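Local structure of hydrogenase expression/formation protein (hypb) (Archaeoglobus fulgidus, 2WSM) at residues V137-G142 with E175-D180; E52-E57 with D206-I211; E19-A24 with H97-R102; D144-H149 with K182-R187. The protein probably binds and hydrolyses GTP, dimerising in a GTP-dependent way, and handles nickel during the maturation of hydrogenases. All blocks are in the same frame, centred on the assembly; numbering follows the deposited sequence.

Contact 1 of 4, residues V137-G142 with E175-D180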
# COMPACT_ATOMS: atom_id res chain seq x y z
N VAL A 137 -10.04 2.23 -11.42
CA VAL A 137 -10.54 0.92 -11.06
C VAL A 137 -11.52 0.41 -12.13
O VAL A 137 -12.33 1.17 -12.67
CB VAL A 137 -11.21 0.93 -9.67
CG1 VAL A 137 -12.53 1.70 -9.70
CG2 VAL A 137 -11.43 -0.49 -9.18
N SER A 138 -11.41 -0.87 -12.44
CA SER A 138 -12.31 -1.49 -13.40
C SER A 138 -13.46 -2.17 -12.65
O SER A 138 -13.28 -2.64 -11.52
CB SER A 138 -11.55 -2.50 -14.27
OG SER A 138 -12.39 -3.54 -14.73
N VAL A 139 -14.65 -2.22 -13.27
CA VAL A 139 -15.81 -2.83 -12.63
C VAL A 139 -15.62 -4.33 -12.44
O VAL A 139 -16.30 -4.94 -11.62
CB VAL A 139 -17.14 -2.60 -13.41
CG1 VAL A 139 -17.54 -1.13 -13.39
CG2 VAL A 139 -17.05 -3.16 -14.83
N THR A 140 -14.70 -4.91 -13.20
CA THR A 140 -14.43 -6.34 -13.11
C THR A 140 -13.70 -6.69 -11.82
O THR A 140 -13.51 -7.86 -11.51
CB THR A 140 -13.60 -6.83 -14.31
OG1 THR A 140 -12.31 -6.21 -14.29
CG2 THR A 140 -14.29 -6.48 -15.62
N GLU A 141 -13.30 -5.67 -11.07
CA GLU A 141 -12.58 -5.89 -9.82
C GLU A 141 -13.53 -6.10 -8.64
O GLU A 141 -13.11 -6.44 -7.54
CB GLU A 141 -11.63 -4.71 -9.53
CG GLU A 141 -10.47 -4.61 -10.50
CD GLU A 141 -9.70 -3.31 -10.36
OE1 GLU A 141 -9.19 -3.03 -9.25
OE2 GLU A 141 -9.60 -2.58 -11.36
N GLY A 142 -14.82 -5.90 -8.89
CA GLY A 142 -15.80 -5.96 -7.82
C GLY A 142 -16.20 -4.57 -7.37
O GLY A 142 -15.36 -3.68 -7.25
N GLU A 175 -23.14 2.45 -9.75
CA GLU A 175 -23.59 3.59 -8.96
C GLU A 175 -23.18 3.48 -7.50
O GLU A 175 -23.08 4.49 -6.80
CB GLU A 175 -25.10 3.78 -9.12
CG GLU A 175 -25.48 4.30 -10.50
CD GLU A 175 -24.70 5.56 -10.88
OE1 GLU A 175 -24.75 6.54 -10.11
OE2 GLU A 175 -24.02 5.56 -11.94
N LYS A 176 -22.93 2.27 -7.04
CA LYS A 176 -22.39 2.06 -5.70
C LYS A 176 -20.89 2.41 -5.66
O LYS A 176 -20.40 2.99 -4.68
CB LYS A 176 -22.58 0.61 -5.27
CG LYS A 176 -21.88 0.26 -3.99
CD LYS A 176 -21.77 -1.24 -3.80
CE LYS A 176 -20.75 -1.56 -2.72
NZ LYS A 176 -21.00 -0.73 -1.49
N MET A 177 -20.17 2.05 -6.71
CA MET A 177 -18.75 2.35 -6.78
C MET A 177 -18.56 3.86 -6.79
O MET A 177 -17.73 4.40 -6.06
CB MET A 177 -18.12 1.69 -8.02
CG MET A 177 -18.18 0.18 -7.99
SD MET A 177 -17.48 -0.64 -9.44
CE MET A 177 -15.73 -0.36 -9.18
N LYS A 178 -19.37 4.54 -7.59
CA LYS A 178 -19.34 6.00 -7.67
C LYS A 178 -19.61 6.64 -6.31
O LYS A 178 -18.86 7.52 -5.87
CB LYS A 178 -20.35 6.49 -8.70
CG LYS A 178 -20.32 7.99 -8.94
CD LYS A 178 -21.20 8.37 -10.13
CE LYS A 178 -21.29 9.89 -10.32
NZ LYS A 178 -20.01 10.51 -10.80
N ALA A 179 -20.67 6.19 -5.64
CA ALA A 179 -21.08 6.74 -4.35
C ALA A 179 -20.05 6.49 -3.24
O ALA A 179 -19.80 7.36 -2.41
CB ALA A 179 -22.45 6.18 -3.94
N ASP A 180 -19.45 5.30 -3.23
CA ASP A 180 -18.40 5.00 -2.25
C ASP A 180 -17.19 5.90 -2.49
O ASP A 180 -16.55 6.37 -1.55
CB ASP A 180 -17.99 3.53 -2.32
CG ASP A 180 -19.11 2.59 -1.89
OD1 ASP A 180 -20.06 3.05 -1.24
OD2 ASP A 180 -19.05 1.38 -2.21

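Contact 2 of 4, residues E52-E57 with D206-I211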
# COMPACT_ATOMS: atom_id res chain seq x y z
N GLU A 52 -2.91 8.94 -28.60
CA GLU A 52 -3.50 8.91 -29.93
C GLU A 52 -4.39 10.11 -30.19
O GLU A 52 -4.43 10.64 -31.30
CB GLU A 52 -4.28 7.61 -30.14
CG GLU A 52 -3.39 6.43 -30.46
CD GLU A 52 -3.98 5.10 -30.04
OE1 GLU A 52 -5.22 4.95 -30.07
OE2 GLU A 52 -3.19 4.19 -29.68
N ARG A 53 -5.10 10.56 -29.16
CA ARG A 53 -6.08 11.63 -29.33
C ARG A 53 -5.46 13.03 -29.35
O ARG A 53 -5.83 13.86 -30.17
CB ARG A 53 -7.17 11.53 -28.26
CG ARG A 53 -8.00 12.80 -28.08
CD ARG A 53 -8.91 13.07 -29.27
NE ARG A 53 -9.85 11.97 -29.50
CZ ARG A 53 -11.09 11.93 -29.00
NH1 ARG A 53 -11.87 10.88 -29.27
NH2 ARG A 53 -11.54 12.91 -28.24
N ILE A 54 -4.52 13.30 -28.45
CA ILE A 54 -3.96 14.64 -28.34
C ILE A 54 -2.44 14.71 -28.51
O ILE A 54 -1.83 15.75 -28.26
CB ILE A 54 -4.32 15.31 -26.98
CG1 ILE A 54 -3.88 14.42 -25.82
CG2 ILE A 54 -5.82 15.63 -26.92
CD1 ILE A 54 -3.93 15.11 -24.47
N GLY A 55 -1.82 13.60 -28.93
CA GLY A 55 -0.38 13.55 -29.08
C GLY A 55 0.19 14.53 -30.10
O GLY A 55 1.34 14.93 -30.01
N ASN A 56 -0.64 14.91 -31.07
CA ASN A 56 -0.23 15.87 -32.09
C ASN A 56 -0.27 17.33 -31.61
O ASN A 56 0.50 18.16 -32.08
CB ASN A 56 -1.08 15.71 -33.36
CG ASN A 56 -0.80 14.40 -34.09
OD1 ASN A 56 0.32 13.90 -34.10
ND2 ASN A 56 -1.84 13.85 -34.70
N GLU A 57 -1.17 17.62 -30.68
CA GLU A 57 -1.29 18.97 -30.13
C GLU A 57 -0.41 19.13 -28.88
O GLU A 57 -0.03 20.24 -28.52
CB GLU A 57 -2.74 19.28 -29.76
CG GLU A 57 -3.79 18.51 -30.56
CD GLU A 57 -5.11 18.36 -29.81
OE1 GLU A 57 -5.99 17.60 -30.28
OE2 GLU A 57 -5.27 19.00 -28.75
N ASP A 206 -10.71 16.44 -21.57
CA ASP A 206 -11.02 17.77 -21.06
C ASP A 206 -10.32 18.05 -19.73
O ASP A 206 -9.85 19.16 -19.50
CB ASP A 206 -12.54 17.95 -20.89
CG ASP A 206 -13.26 18.07 -22.23
OD1 ASP A 206 -12.65 18.57 -23.20
OD2 ASP A 206 -14.44 17.67 -22.31
N PHE A 207 -10.26 17.06 -18.85
CA PHE A 207 -9.54 17.21 -17.60
C PHE A 207 -8.06 17.47 -17.84
O PHE A 207 -7.45 18.31 -17.18
CB PHE A 207 -9.72 15.97 -16.72
CG PHE A 207 -8.64 15.78 -15.70
CD1 PHE A 207 -8.62 16.52 -14.54
CD2 PHE A 207 -7.65 14.83 -15.90
CE1 PHE A 207 -7.63 16.33 -13.59
CE2 PHE A 207 -6.66 14.64 -14.96
CZ PHE A 207 -6.65 15.39 -13.81
N LEU A 208 -7.48 16.75 -18.80
CA LEU A 208 -6.08 16.95 -19.15
C LEU A 208 -5.82 18.35 -19.73
O LEU A 208 -4.85 19.00 -19.37
CB LEU A 208 -5.61 15.88 -20.14
CG LEU A 208 -5.43 14.46 -19.63
CD1 LEU A 208 -4.98 13.55 -20.77
CD2 LEU A 208 -4.44 14.41 -18.46
N ARG A 209 -6.69 18.80 -20.63
CA ARG A 209 -6.57 20.14 -21.19
C ARG A 209 -6.63 21.17 -20.08
O ARG A 209 -5.86 22.13 -20.06
CB ARG A 209 -7.66 20.41 -22.23
CG ARG A 209 -7.50 19.63 -23.53
CD ARG A 209 -8.57 20.00 -24.56
NE ARG A 209 -8.36 19.33 -25.84
CZ ARG A 209 -9.23 18.49 -26.40
NH1 ARG A 209 -8.95 17.93 -27.57
NH2 ARG A 209 -10.38 18.22 -25.80
N GLY A 210 -7.54 20.97 -19.13
CA GLY A 210 -7.66 21.86 -18.00
C GLY A 210 -6.36 22.03 -17.25
O GLY A 210 -5.96 23.14 -16.91
N ILE A 211 -5.67 20.92 -16.97
CA ILE A 211 -4.47 20.97 -16.15
C ILE A 211 -3.24 21.48 -16.91
O ILE A 211 -2.26 21.91 -16.30
CB ILE A 211 -4.16 19.60 -15.51
CG1 ILE A 211 -3.76 18.58 -16.58
CG2 ILE A 211 -5.37 19.11 -14.70
CD1 ILE A 211 -3.21 17.27 -16.02

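Contact 3 of 4, residues E19-A24 with H97-R102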
# COMPACT_ATOMS: atom_id res chain seq x y z
N GLU A 19 10.50 16.61 -3.56
CA GLU A 19 10.55 18.06 -3.70
C GLU A 19 11.41 18.44 -4.90
O GLU A 19 11.09 19.37 -5.64
CB GLU A 19 11.12 18.70 -2.43
CG GLU A 19 11.43 20.20 -2.57
CD GLU A 19 12.31 20.74 -1.44
OE1 GLU A 19 12.91 19.93 -0.69
OE2 GLU A 19 12.42 21.98 -1.31
N LYS A 20 12.51 17.71 -5.09
CA LYS A 20 13.39 17.97 -6.23
C LYS A 20 12.71 17.65 -7.56
O LYS A 20 12.84 18.39 -8.54
CB LYS A 20 14.70 17.19 -6.10
CG LYS A 20 15.59 17.65 -4.96
CD LYS A 20 16.57 16.56 -4.57
CE LYS A 20 17.78 16.53 -5.50
NZ LYS A 20 18.86 17.44 -5.02
N ASN A 21 11.97 16.54 -7.59
CA ASN A 21 11.24 16.16 -8.78
C ASN A 21 10.20 17.22 -9.11
O ASN A 21 10.03 17.59 -10.28
CB ASN A 21 10.58 14.78 -8.62
CG ASN A 21 11.61 13.65 -8.52
OD1 ASN A 21 12.80 13.85 -8.78
ND2 ASN A 21 11.15 12.47 -8.13
N ARG A 22 9.55 17.73 -8.08
CA ARG A 22 8.51 18.75 -8.24
C ARG A 22 9.10 20.07 -8.76
O ARG A 22 8.57 20.67 -9.70
CB ARG A 22 7.77 18.97 -6.91
CG ARG A 22 6.59 19.92 -6.99
CD ARG A 22 5.67 19.78 -5.77
NE ARG A 22 4.81 18.59 -5.86
CZ ARG A 22 4.99 17.48 -5.15
NH1 ARG A 22 5.98 17.39 -4.28
NH2 ARG A 22 4.16 16.46 -5.31
N GLU A 23 10.22 20.50 -8.19
CA GLU A 23 10.87 21.72 -8.67
C GLU A 23 11.34 21.57 -10.11
O GLU A 23 11.16 22.47 -10.92
CB GLU A 23 12.03 22.11 -7.75
CG GLU A 23 12.81 23.35 -8.21
CD GLU A 23 11.91 24.51 -8.66
OE1 GLU A 23 10.74 24.57 -8.24
OE2 GLU A 23 12.39 25.36 -9.44
N ALA A 24 11.95 20.42 -10.43
CA ALA A 24 12.43 20.17 -11.78
C ALA A 24 11.27 20.20 -12.76
O ALA A 24 11.37 20.81 -13.82
CB ALA A 24 13.17 18.84 -11.85
N HIS A 97 12.74 8.37 -5.95
CA HIS A 97 14.06 7.96 -6.42
C HIS A 97 14.03 7.27 -7.77
O HIS A 97 14.94 7.45 -8.58
CB HIS A 97 14.76 7.05 -5.40
CG HIS A 97 16.22 6.87 -5.67
ND1 HIS A 97 16.70 5.96 -6.59
CD2 HIS A 97 17.31 7.50 -5.16
CE1 HIS A 97 18.02 6.03 -6.62
NE2 HIS A 97 18.41 6.96 -5.77
N MET A 98 13.00 6.47 -8.02
CA MET A 98 12.90 5.73 -9.28
C MET A 98 12.81 6.62 -10.52
O MET A 98 13.15 6.20 -11.62
CB MET A 98 11.68 4.80 -9.27
CG MET A 98 11.86 3.54 -8.47
SD MET A 98 10.31 2.63 -8.43
CE MET A 98 10.61 1.48 -7.09
N ILE A 99 12.33 7.85 -10.35
CA ILE A 99 12.19 8.73 -11.50
C ILE A 99 13.14 9.92 -11.43
O ILE A 99 13.26 10.67 -12.39
CB ILE A 99 10.75 9.26 -11.65
CG1 ILE A 99 10.47 10.37 -10.64
CG2 ILE A 99 9.73 8.12 -11.57
CD1 ILE A 99 9.04 10.88 -10.68
N TYR A 100 13.81 10.06 -10.30
CA TYR A 100 14.63 11.23 -10.03
C TYR A 100 15.64 11.50 -11.15
O TYR A 100 15.79 12.64 -11.57
CB TYR A 100 15.31 11.07 -8.67
CG TYR A 100 16.41 12.07 -8.38
CD1 TYR A 100 16.17 13.43 -8.47
CD2 TYR A 100 17.67 11.64 -7.99
CE1 TYR A 100 17.17 14.34 -8.19
CE2 TYR A 100 18.68 12.54 -7.72
CZ TYR A 100 18.42 13.89 -7.81
OH TYR A 100 19.42 14.78 -7.54
N HIS A 101 16.29 10.46 -11.64
CA HIS A 101 17.26 10.59 -12.73
C HIS A 101 16.62 10.44 -14.11
O HIS A 101 17.31 10.56 -15.12
CB HIS A 101 18.38 9.56 -12.61
CG HIS A 101 19.03 9.53 -11.26
ND1 HIS A 101 19.87 10.52 -10.81
CD2 HIS A 101 18.97 8.61 -10.27
CE1 HIS A 101 20.29 10.23 -9.59
NE2 HIS A 101 19.76 9.07 -9.24
N ARG A 102 15.33 10.16 -14.15
CA ARG A 102 14.67 9.90 -15.43
C ARG A 102 13.97 11.14 -15.98
O ARG A 102 13.78 11.28 -17.18
CB ARG A 102 13.66 8.76 -15.28
CG ARG A 102 14.29 7.42 -14.85
CD ARG A 102 15.03 6.76 -16.01
NE ARG A 102 16.37 7.31 -16.18
CZ ARG A 102 17.01 7.38 -17.34
NH1 ARG A 102 18.23 7.90 -17.39
NH2 ARG A 102 16.43 6.96 -18.46

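Contact 4 of 4, residues D144-H149 with K182-R187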
# COMPACT_ATOMS: atom_id res chain seq x y z
N ASP A 144 -17.09 -3.51 -4.53
CA ASP A 144 -16.69 -3.17 -3.17
C ASP A 144 -15.20 -2.80 -3.09
O ASP A 144 -14.66 -2.59 -2.00
CB ASP A 144 -16.97 -4.34 -2.23
CG ASP A 144 -16.14 -5.57 -2.57
OD1 ASP A 144 -15.70 -5.69 -3.74
OD2 ASP A 144 -15.92 -6.40 -1.67
N VAL A 145 -14.54 -2.73 -4.24
CA VAL A 145 -13.12 -2.41 -4.29
C VAL A 145 -12.82 -0.98 -3.80
O VAL A 145 -11.79 -0.74 -3.19
CB VAL A 145 -12.55 -2.62 -5.71
CG1 VAL A 145 -13.26 -1.72 -6.69
CG2 VAL A 145 -11.03 -2.39 -5.74
N VAL A 146 -13.72 -0.04 -4.06
CA VAL A 146 -13.51 1.30 -3.55
C VAL A 146 -13.58 1.32 -2.03
O VAL A 146 -12.70 1.86 -1.36
CB VAL A 146 -14.51 2.32 -4.13
CG1 VAL A 146 -14.34 3.67 -3.44
CG2 VAL A 146 -14.34 2.45 -5.64
N GLU A 147 -14.62 0.72 -1.47
CA GLU A 147 -14.79 0.76 -0.03
C GLU A 147 -13.73 -0.05 0.72
O GLU A 147 -13.43 0.24 1.87
CB GLU A 147 -16.22 0.36 0.38
CG GLU A 147 -16.62 -1.08 0.09
CD GLU A 147 -18.01 -1.39 0.61
OE1 GLU A 147 -18.71 -2.21 -0.02
OE2 GLU A 147 -18.41 -0.82 1.64
N LYS A 148 -13.17 -1.06 0.07
CA LYS A 148 -12.07 -1.84 0.63
C LYS A 148 -10.75 -1.07 0.67
O LYS A 148 -9.84 -1.44 1.40
CB LYS A 148 -11.85 -3.11 -0.18
CG LYS A 148 -12.81 -4.25 0.08
CD LYS A 148 -12.49 -5.40 -0.87
CE LYS A 148 -13.25 -6.67 -0.53
NZ LYS A 148 -13.00 -7.74 -1.55
N HIS A 149 -10.62 -0.01 -0.14
CA HIS A 149 -9.34 0.69 -0.28
C HIS A 149 -9.45 2.20 -0.10
O HIS A 149 -9.16 2.96 -1.02
CB HIS A 149 -8.68 0.35 -1.62
CG HIS A 149 -8.41 -1.11 -1.80
ND1 HIS A 149 -9.25 -1.93 -2.51
CD2 HIS A 149 -7.42 -1.90 -1.31
CE1 HIS A 149 -8.78 -3.17 -2.48
NE2 HIS A 149 -7.67 -3.17 -1.75
N LYS A 182 -17.17 8.95 -3.80
CA LYS A 182 -17.56 10.30 -3.40
C LYS A 182 -17.63 10.45 -1.88
O LYS A 182 -17.22 11.47 -1.32
CB LYS A 182 -18.92 10.63 -4.02
CG LYS A 182 -19.52 11.95 -3.58
CD LYS A 182 -20.75 12.27 -4.43
CE LYS A 182 -20.45 12.05 -5.91
NZ LYS A 182 -19.15 12.69 -6.31
N LEU A 183 -18.14 9.42 -1.20
CA LEU A 183 -18.15 9.44 0.25
C LEU A 183 -16.73 9.50 0.80
O LEU A 183 -16.44 10.26 1.74
CB LEU A 183 -18.86 8.19 0.80
CG LEU A 183 -19.06 8.20 2.32
CD1 LEU A 183 -20.15 9.20 2.70
CD2 LEU A 183 -19.40 6.80 2.85
N ILE A 184 -15.84 8.68 0.23
CA ILE A 184 -14.46 8.61 0.66
C ILE A 184 -13.67 9.85 0.23
O ILE A 184 -12.80 10.31 0.95
CB ILE A 184 -13.75 7.33 0.12
CG1 ILE A 184 -14.47 6.07 0.59
CG2 ILE A 184 -12.29 7.28 0.57
CD1 ILE A 184 -13.64 4.80 0.49
N ASN A 185 -14.00 10.40 -0.93
CA ASN A 185 -13.22 11.51 -1.49
C ASN A 185 -14.11 12.54 -2.16
O ASN A 185 -14.28 12.52 -3.38
CB ASN A 185 -12.16 10.99 -2.47
CG ASN A 185 -11.18 12.06 -2.91
OD1 ASN A 185 -11.51 13.25 -2.93
ND2 ASN A 185 -9.97 11.65 -3.29
N PRO A 186 -14.69 13.44 -1.35
CA PRO A 186 -15.70 14.40 -1.81
C PRO A 186 -15.17 15.38 -2.85
O PRO A 186 -15.95 15.86 -3.67
CB PRO A 186 -16.08 15.15 -0.52
CG PRO A 186 -15.67 14.24 0.58
CD PRO A 186 -14.43 13.56 0.09
N ARG A 187 -13.87 15.65 -2.84
CA ARG A 187 -13.29 16.63 -3.76
C ARG A 187 -12.93 16.10 -5.15
O ARG A 187 -12.84 16.87 -6.11
CB ARG A 187 -12.08 17.32 -3.11
CG ARG A 187 -12.46 18.14 -1.88
CD ARG A 187 -11.25 18.71 -1.15
NE ARG A 187 -11.55 18.92 0.27
CZ ARG A 187 -12.29 19.91 0.75
NH1 ARG A 187 -12.82 20.81 -0.08
NH2 ARG A 187 -12.51 20.02 2.06

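Contact 1 of 4, residues V137-G142 with E175-D180
Met177 joins helix segment 175-180 to Val137, Val139 and Gly142; its CA is 8.3 Å from that of Val139, a gap bridged by one long side chain. Walking along the helix, Lys176 turns its ammonium group aside: NZ is 3.0 Å from Asp180 OD2, a salt bridge on the syn lone pair of that oxygen, and NZ also pairs with Glu147. Next, Met177 supplies all the contact that segment 175-180 makes with 137-142. With CG anti to the carbonyl carbon (chi1 -63°) and the chain straight at the next bond, SD is carried 4.0 Å from Val139 CG1, the two side chains crossing nearly at a right angle. The bend at chi3 (72°) then swings CE inward, 3.8 Å from Val137 CG1 and 3.9 Å from Gly142 O, so the methyl sits between a valine branch and a backbone carbonyl. Val145 and Ile161 also touch Met177. Lys178 leans instead on Ile161, Ile190 and Glu192.

Across the contact, the turn after strand 132-138 is held by backbone bonds such as Glu141 N to Ser138 O, and by Ser138 N, which donates to Glu141 OE2 at 2.7 Å and 172°, meeting the carboxylate from above its plane. Helix 174-184 links parallel strands 158-162 and 189-192, and its packing against the end of strand 132-138 is the layered beta-alpha-beta architecture of P-loop NTPases.

Contact 2 of 4, residues E52-E57 with D206-I211
Ile54 and Arg209 mark the nearest backbone approach of segments 52-57 and 206-211, their CA atoms 9.4 Å apart, a spacing that leaves the meeting to side chains. In this P-loop NTPase fold the contact joins helix 43-54, which follows the probable Walker A loop, to helix 201-212 near the C terminus, 149 residues along the chain. Segment 206-211 is regular helix, with Gly210 N bonded to Asp206 O. After Ile54 the other segment keeps helical backbone angles through Glu57 without the regular bonds, and this turn brings Glu57 round to the same partner as Ile54.

The two branches of Ile54 divide the work. CG1 stands between the backbone N and the carbonyl carbon (chi1 56°), and its CD1 lies 4.2 Å from Leu208 CD1, a methyl-to-methyl contact on the buried side. CG2 instead lies 3.9 Å from Arg209 NH1, oblique to the guanidinium. Ile205 also packs on Ile54, widening this apolar patch.

Towards the surface the contact is electrostatic. Arg209 extends fully from CG to NE, and NH2 forms a long, weak salt bridge with Asp206 OD1 (3.5 Å) at the guanidinium edge. Arg53 NH2, 5.7 Å from Arg209 NH1, has its own partner in Glu202, which probably eases the like-charge proximity. Glu57 approaches Arg209 almost coplanar, carboxylate and guanidinium 4° apart, yet OE2 stays 4.0 Å from NH1, beyond salt-bridge range.

Contact 3 of 4, residues E19-A24 with H97-R102
Asn21 reaches from helix 12-28 to Ile99 and Tyr100, and its CA lies 6.1 Å from that of Tyr100, a close backbone approach. From CB, which points at the partner segment, chi1 of -67° places CG anti to the carbonyl carbon, 4.1 Å from Ile99 CG1. The amide then splits. OD1 lies 3.4 Å from Tyr100 CD1, in the ring plane and at the ring edge, where it faces the aromatic C-H margin; amide and ring planes are 29° apart. ND2 rests 3.3 Å from Ile99 CG1, with Ile99 CD1 a little farther off, but its strongest partner is Ala96 O, and it also donates to Leu128 O. Two hydrogen bonds therefore fix which way round the amide sits, and so turn OD1 toward Tyr100, where CA and CD1 lie equally near.

One residue earlier, Lys20 bends at chi3 and chi4 and brings its CE to 3.1 Å from Tyr100 OH, a tight approach oblique to the ring, with NZ at 3.7 Å from the same oxygen. Within its own segment, Tyr100 CD2 stands over one face of the His101 ring, offset toward the rim.

A leucine in place of Asn21 would probably leave the carbonyls of Ala96 and Leu128 without their shared donor and loosen the link between the N-terminal helix and segment 97-102. Polar anchoring thus comes from ND2, which bonds to Ala96 O just before segment 97-102 and to Leu128 O from a later part of the chain, whereas contact with Ile99 and Tyr100 is van der Waals packing of polar and apolar atoms.

Contact 4 of 4, residues D144-H149 with K182-R187
Ile184 sends its CD1 over the backbone carbonyl of Val146, 3.6 Å from the oxygen, and on to Val146 CG1 at 4.1 Å. The two side chains run antiparallel, side by side, and side chain to side chain only the methyls CG1 and CD1 meet. Torsions bring these two together: Val146 CG1 is anti to the backbone N (chi1 174°), turned toward the isoleucine, while Ile184 has CG1 anti to the carbonyl carbon, extending the longer branch across. The same CD1 lies 4.2 Å from Glu147 CA, so it rests on backbone as much as on a side chain. Val146 O is not merely covered, for it accepts a bond from His149 N at 3.1 Å.

The short helical turn 145-148 is braced from within. His149 ND1 donates to Val145 O (2.9 Å, 157°), the donor lying in the carbonyl plane on a lone pair and the oxygen near the plane of the ring, which fixes the ring's rotation. Lys148 NZ forms a salt bridge with Asp144 OD2 at 3.2 Å.

This is plain helix-to-helix packing beside the parallel sheet of the P-loop NTPase fold, joining turn 145-148, which follows strand 132-138, to the last turn of helix 174-184. Ile184, the last residue of that helix, also touches Pro150 and Arg154 of helix 150-154. Asn185 ties to the carbonyls of Phe153 and Ala156 ahead of strand 158-162, while His149 packs against Glu151 of the second subunit.

Overall arrangement
From the N terminus, segment 19-24 opens contact 3, and 52-57 opens contact 2 before 97-102 closes contact 3, so these two cross. Segments 137-142 and 144-149 then open contacts 1 and 4 in turn; 175-180 and 182-187 close them in the same order, so they cross too. Both are nested inside the loop that 206-211 closes at contact 2. Contacts 1 and 4 share helix 174-184 and touch directly, their centres about 9 Å apart. Contact 3 lies across the chain's centre from contact 1, centres about 33 Å apart, attaching the N-terminal helix to the short helix 96-100, while contact 2 joins helix 43-54 to the C-terminal helix.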